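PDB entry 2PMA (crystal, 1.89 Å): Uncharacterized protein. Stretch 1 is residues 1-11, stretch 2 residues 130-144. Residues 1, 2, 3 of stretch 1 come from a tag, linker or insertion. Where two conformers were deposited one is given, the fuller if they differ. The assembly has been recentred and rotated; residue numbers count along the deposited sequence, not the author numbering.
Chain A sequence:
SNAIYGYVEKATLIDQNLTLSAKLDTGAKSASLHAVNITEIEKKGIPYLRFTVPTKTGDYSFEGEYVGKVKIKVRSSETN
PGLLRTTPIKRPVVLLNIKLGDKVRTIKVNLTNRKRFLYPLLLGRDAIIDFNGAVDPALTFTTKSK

Stretch 1, residues 1-11: SNAIYGYVEKA
Stretch 2, residues 130-144: DFNGAVDPALTFTTK

The N-terminal segment, residues 1-11, lies beside residues 130-144 of the same chain, and the contact buries 1096 Å² in all. Ser-1, Asn-2 and Ala-3 come from a tag.

Stretch 2 enters through Asn-132, which leaves a helix with positive phi (53/41) in a Schellman motif. Asn-132 O accepts from Asn-2 N at 2.9 Å. A water bridges the same end, accepting from Ser-1 N at 3.2 Å and from Asn-132 ND2 at 3.0 Å.

Two short parallel strands follow, at an angle of 40°. Ile-4 pairs with Ala-134 (CA to CA 4.8 Å) and Tyr-5 with Val-135 (CA to CA 4.9 Å). Ala-134 N donates to Ala-3 O at 2.9 Å, Tyr-5 N to Ala-134 O at 2.8 Å, and Asp-136 N to Tyr-5 O at 2.8 Å. Phi/psi is extended throughout: -124/106 at Ile-4, -91/161 at Tyr-5, -115/158 at Ala-134, -118/122 at Val-135.

Tyr-5 and Val-135 point to one face of the sheet, Ile-4 and Ala-134 to the other. The Tyr-5 ring (chi1 -61°, m; chi2 -70°) fills the hollow left by Gly-133, with CE2 of Tyr-5 3.6 Å from CA of Gly-133. An ideal CB on Gly-133 would fall 2.5 Å from Tyr-5 CE2, a clash. Thr-143 CG2 and Phe-131 O also lie at the ring edge. On the other face, Ile-4 (chi1 147°, between wells; chi2 85°, p) brings Ile-4 CD1 to 3.1 Å from Asp-136 CB. Two conformers of Ile-4 were deposited.

Asp-136 to Leu-139 form a type I turn, closed by Leu-139 N to Asp-136 O at 3.0 Å. Asp-136 (chi1 180°, t) accepts at OD1 from Ala-138 N at 2.9 Å. At the end of the turn Leu-139 packs against Gly-6, with CA of Gly-6 3.1 Å from O of Leu-139. An ideal CB on Gly-6 would fall 2.2 Å from that same Leu-139 O, a clash. Tyr-7 N donates to Leu-139 O at 3.1 Å.

The Tyr-7 side chain (chi1 85°, p) packs along the turn. Tyr-7 CB is 4.2 Å from Val-135 CG1 and 4.4 Å from Pro-137 CB, and Tyr-7 CE1 is 3.6 Å from Thr-140 CG2.

Phe-141 has positive phi (56/49). Phe-141 N donates to Val-8 O at 2.8 Å. Its ring (chi1 -58°, m) places one face over that oxygen. CZ of Phe-141 meets CG1 of Val-8 (chi1 -175°, t) at 3.6 Å, and Lys-10 CG lies 3.8 Å from Phe-141 CE2.

Glu-9 (chi1 -67°, m; chi2 -70°, m) starts with CA-to-CB pointing away, but its carboxylate comes back to the contact. OE2 of Glu-9 accepts from Thr-142 OG1 at 2.6 Å, from Thr-142 N at 3.1 Å and from Gly-6 N at 2.7 Å. OE1 of Glu-9 accepts from Thr-143 N at 3.2 Å. This carboxylate thus ties the two middle residues of the Phe-141 to Lys-144 type I turn, Thr-142 and Thr-143, to Gly-6. Thr-142 (chi1 64°, p) and Thr-143 (chi1 56°, p) both point toward stretch 1.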

# COMPACT_ATOMS: atom_id res chain seq x y z
N SER A 1 16.84 -5.67 11.59
CA SER A 1 16.38 -5.87 10.18
C SER A 1 17.08 -7.08 9.59
O SER A 1 18.17 -7.46 10.02
CB SER A 1 16.62 -4.60 9.35
OG SER A 1 18.01 -4.31 9.20
N ASN A 2 16.47 -7.72 8.60
CA ASN A 2 17.13 -8.87 7.97
C ASN A 2 17.25 -8.70 6.46
O ASN A 2 17.65 -9.63 5.75
CB ASN A 2 16.45 -10.19 8.36
CG ASN A 2 15.02 -10.31 7.82
OD1 ASN A 2 14.55 -9.46 7.07
ND2 ASN A 2 14.33 -11.36 8.24
N ALA A 3 16.88 -7.52 5.98
CA ALA A 3 16.94 -7.25 4.54
C ALA A 3 17.20 -5.77 4.32
O ALA A 3 16.75 -4.91 5.09
CB ALA A 3 15.62 -7.66 3.84
N ILE A 4 17.88 -5.45 3.22
CA ILE A 4 18.10 -4.07 2.89
C ILE A 4 17.57 -3.77 1.48
O ILE A 4 18.15 -4.20 0.47
CB ILE A 4 19.57 -3.59 3.27
CG1 ILE A 4 20.10 -2.55 2.31
CG2 ILE A 4 20.51 -4.78 3.59
CD1 ILE A 4 19.66 -1.22 2.72
N TYR A 5 16.44 -3.06 1.44
CA TYR A 5 15.68 -2.77 0.20
C TYR A 5 16.14 -1.46 -0.40
O TYR A 5 16.78 -0.66 0.30
CB TYR A 5 14.20 -2.64 0.57
CG TYR A 5 13.65 -3.92 1.16
CD1 TYR A 5 13.46 -5.04 0.35
CD2 TYR A 5 13.32 -4.01 2.52
CE1 TYR A 5 12.97 -6.26 0.88
CE2 TYR A 5 12.80 -5.21 3.06
CZ TYR A 5 12.63 -6.32 2.23
OH TYR A 5 12.14 -7.50 2.74
N GLY A 6 15.86 -1.22 -1.68
CA GLY A 6 16.10 0.12 -2.23
C GLY A 6 14.91 1.06 -1.93
O GLY A 6 13.89 0.66 -1.33
N TYR A 7 15.00 2.32 -2.36
CA TYR A 7 13.92 3.25 -2.08
C TYR A 7 12.72 3.07 -3.03
O TYR A 7 11.64 3.63 -2.77
CB TYR A 7 14.39 4.69 -2.03
CG TYR A 7 14.45 5.38 -3.37
CD1 TYR A 7 15.55 5.20 -4.22
CD2 TYR A 7 13.43 6.25 -3.77
CE1 TYR A 7 15.61 5.86 -5.46
CE2 TYR A 7 13.46 6.89 -4.99
CZ TYR A 7 14.54 6.69 -5.83
OH TYR A 7 14.54 7.36 -7.03
N VAL A 8 12.91 2.33 -4.13
CA VAL A 8 11.78 1.92 -4.98
C VAL A 8 11.89 0.43 -5.15
O VAL A 8 12.97 -0.08 -5.40
CB VAL A 8 11.79 2.56 -6.38
CG1 VAL A 8 10.51 2.16 -7.13
CG2 VAL A 8 11.89 4.04 -6.31
N GLU A 9 10.76 -0.27 -5.01
CA GLU A 9 10.71 -1.72 -5.17
C GLU A 9 9.43 -2.08 -5.87
O GLU A 9 8.46 -1.35 -5.77
CB GLU A 9 10.71 -2.43 -3.80
CG GLU A 9 12.03 -2.30 -2.97
CD GLU A 9 13.19 -3.08 -3.57
OE1 GLU A 9 12.98 -3.92 -4.47
OE2 GLU A 9 14.34 -2.86 -3.13
N LYS A 10 9.38 -3.23 -6.53
CA LYS A 10 8.08 -3.71 -7.01
C LYS A 10 7.43 -4.44 -5.84
O LYS A 10 8.11 -5.19 -5.11
CB LYS A 10 8.26 -4.66 -8.21
CG LYS A 10 8.73 -3.96 -9.50
CD LYS A 10 7.73 -2.91 -10.02
CE LYS A 10 8.10 -2.50 -11.47
NZ LYS A 10 7.10 -1.47 -11.89
N ALA A 11 6.15 -4.21 -5.63
CA ALA A 11 5.39 -4.86 -4.55
C ALA A 11 4.11 -5.37 -5.21
O ALA A 11 3.61 -4.74 -6.15
CB ALA A 11 5.01 -3.85 -3.47
N ASP A 130 7.19 -3.84 9.35
CA ASP A 130 6.47 -5.12 9.16
C ASP A 130 7.28 -6.11 8.32
O ASP A 130 7.31 -7.33 8.60
CB ASP A 130 5.12 -4.92 8.47
CG ASP A 130 4.11 -4.18 9.32
OD1 ASP A 130 4.25 -4.18 10.56
OD2 ASP A 130 3.15 -3.61 8.71
N PHE A 131 7.96 -5.58 7.30
CA PHE A 131 8.86 -6.40 6.45
C PHE A 131 10.28 -6.56 7.00
O PHE A 131 11.14 -7.15 6.34
CB PHE A 131 8.92 -5.81 5.03
CG PHE A 131 7.68 -6.07 4.22
CD1 PHE A 131 7.43 -7.36 3.71
CD2 PHE A 131 6.75 -5.06 3.99
CE1 PHE A 131 6.24 -7.61 2.97
CE2 PHE A 131 5.58 -5.30 3.24
CZ PHE A 131 5.32 -6.56 2.73
N ASN A 132 10.53 -6.04 8.21
CA ASN A 132 11.84 -6.11 8.87
C ASN A 132 12.99 -5.60 8.01
O ASN A 132 14.09 -6.18 7.96
CB ASN A 132 12.10 -7.55 9.37
CG ASN A 132 13.11 -7.60 10.52
OD1 ASN A 132 13.39 -6.60 11.18
ND2 ASN A 132 13.65 -8.80 10.76
N GLY A 133 12.73 -4.49 7.31
CA GLY A 133 13.68 -3.95 6.37
C GLY A 133 14.39 -2.68 6.81
O GLY A 133 13.94 -1.98 7.74
N ALA A 134 15.55 -2.45 6.19
CA ALA A 134 16.19 -1.15 6.16
C ALA A 134 16.20 -0.68 4.69
O ALA A 134 16.09 -1.49 3.76
CB ALA A 134 17.66 -1.24 6.71
N VAL A 135 16.32 0.63 4.48
CA VAL A 135 16.24 1.16 3.11
C VAL A 135 17.54 1.84 2.71
O VAL A 135 17.99 2.78 3.37
CB VAL A 135 15.05 2.13 2.98
CG1 VAL A 135 14.98 2.70 1.57
CG2 VAL A 135 13.70 1.38 3.33
N ASP A 136 18.15 1.35 1.62
CA ASP A 136 19.35 2.00 1.10
C ASP A 136 18.92 2.81 -0.11
O ASP A 136 18.63 2.21 -1.14
CB ASP A 136 20.39 0.96 0.65
CG ASP A 136 21.67 1.60 0.09
OD1 ASP A 136 21.68 2.81 -0.20
OD2 ASP A 136 22.65 0.87 -0.10
N PRO A 137 18.90 4.15 0.01
CA PRO A 137 18.36 4.94 -1.10
C PRO A 137 19.23 5.04 -2.34
O PRO A 137 18.80 5.62 -3.33
CB PRO A 137 18.15 6.31 -0.48
CG PRO A 137 19.20 6.40 0.55
CD PRO A 137 19.36 5.01 1.11
N ALA A 138 20.45 4.50 -2.27
CA ALA A 138 21.28 4.35 -3.47
C ALA A 138 20.78 3.25 -4.40
O ALA A 138 21.23 3.16 -5.55
CB ALA A 138 22.70 4.03 -3.07
N LEU A 139 19.91 2.38 -3.90
CA LEU A 139 19.49 1.18 -4.66
C LEU A 139 18.03 1.25 -5.09
O LEU A 139 17.24 1.94 -4.45
CB LEU A 139 19.67 -0.09 -3.80
CG LEU A 139 21.04 -0.30 -3.15
CD1 LEU A 139 20.97 -1.59 -2.33
CD2 LEU A 139 22.10 -0.38 -4.24
N THR A 140 17.68 0.55 -6.17
CA THR A 140 16.26 0.36 -6.51
C THR A 140 16.09 -1.08 -6.97
O THR A 140 17.05 -1.70 -7.51
CB THR A 140 15.81 1.30 -7.66
OG1 THR A 140 16.69 1.10 -8.77
CG2 THR A 140 15.90 2.78 -7.25
N PHE A 141 14.88 -1.62 -6.76
CA PHE A 141 14.48 -2.92 -7.28
C PHE A 141 15.45 -4.03 -6.86
O PHE A 141 15.89 -4.83 -7.69
CB PHE A 141 14.34 -2.84 -8.79
CG PHE A 141 13.36 -1.82 -9.22
CD1 PHE A 141 13.77 -0.69 -9.93
CD2 PHE A 141 12.01 -1.95 -8.88
CE1 PHE A 141 12.84 0.27 -10.30
CE2 PHE A 141 11.07 -0.99 -9.27
CZ PHE A 141 11.50 0.12 -9.97
N THR A 142 15.75 -4.08 -5.57
CA THR A 142 16.64 -5.12 -5.04
C THR A 142 16.00 -6.50 -5.04
O THR A 142 16.72 -7.51 -4.99
CB THR A 142 17.04 -4.85 -3.60
OG1 THR A 142 15.88 -4.91 -2.77
CG2 THR A 142 17.77 -3.50 -3.45
N THR A 143 14.65 -6.55 -5.04
CA THR A 143 13.94 -7.82 -5.01
C THR A 143 14.10 -8.49 -6.38
O THR A 143 13.73 -9.66 -6.56
CB THR A 143 12.46 -7.67 -4.58
OG1 THR A 143 11.79 -6.75 -5.44
CG2 THR A 143 12.36 -7.15 -3.13
N LYS A 144 14.62 -7.69 -7.31
CA LYS A 144 15.35 -8.09 -8.55
C LYS A 144 14.56 -7.96 -9.84
O LYS A 144 13.90 -6.94 -10.06
CB LYS A 144 16.09 -9.42 -8.42
CG LYS A 144 17.48 -9.22 -7.80
CD LYS A 144 18.11 -10.50 -7.30
CE LYS A 144 19.20 -10.19 -6.29
NZ LYS A 144 20.00 -11.40 -5.92
O HOH W 1 15.87 -8.53 12.69
O HOH W 2 8.91 -7.57 -4.79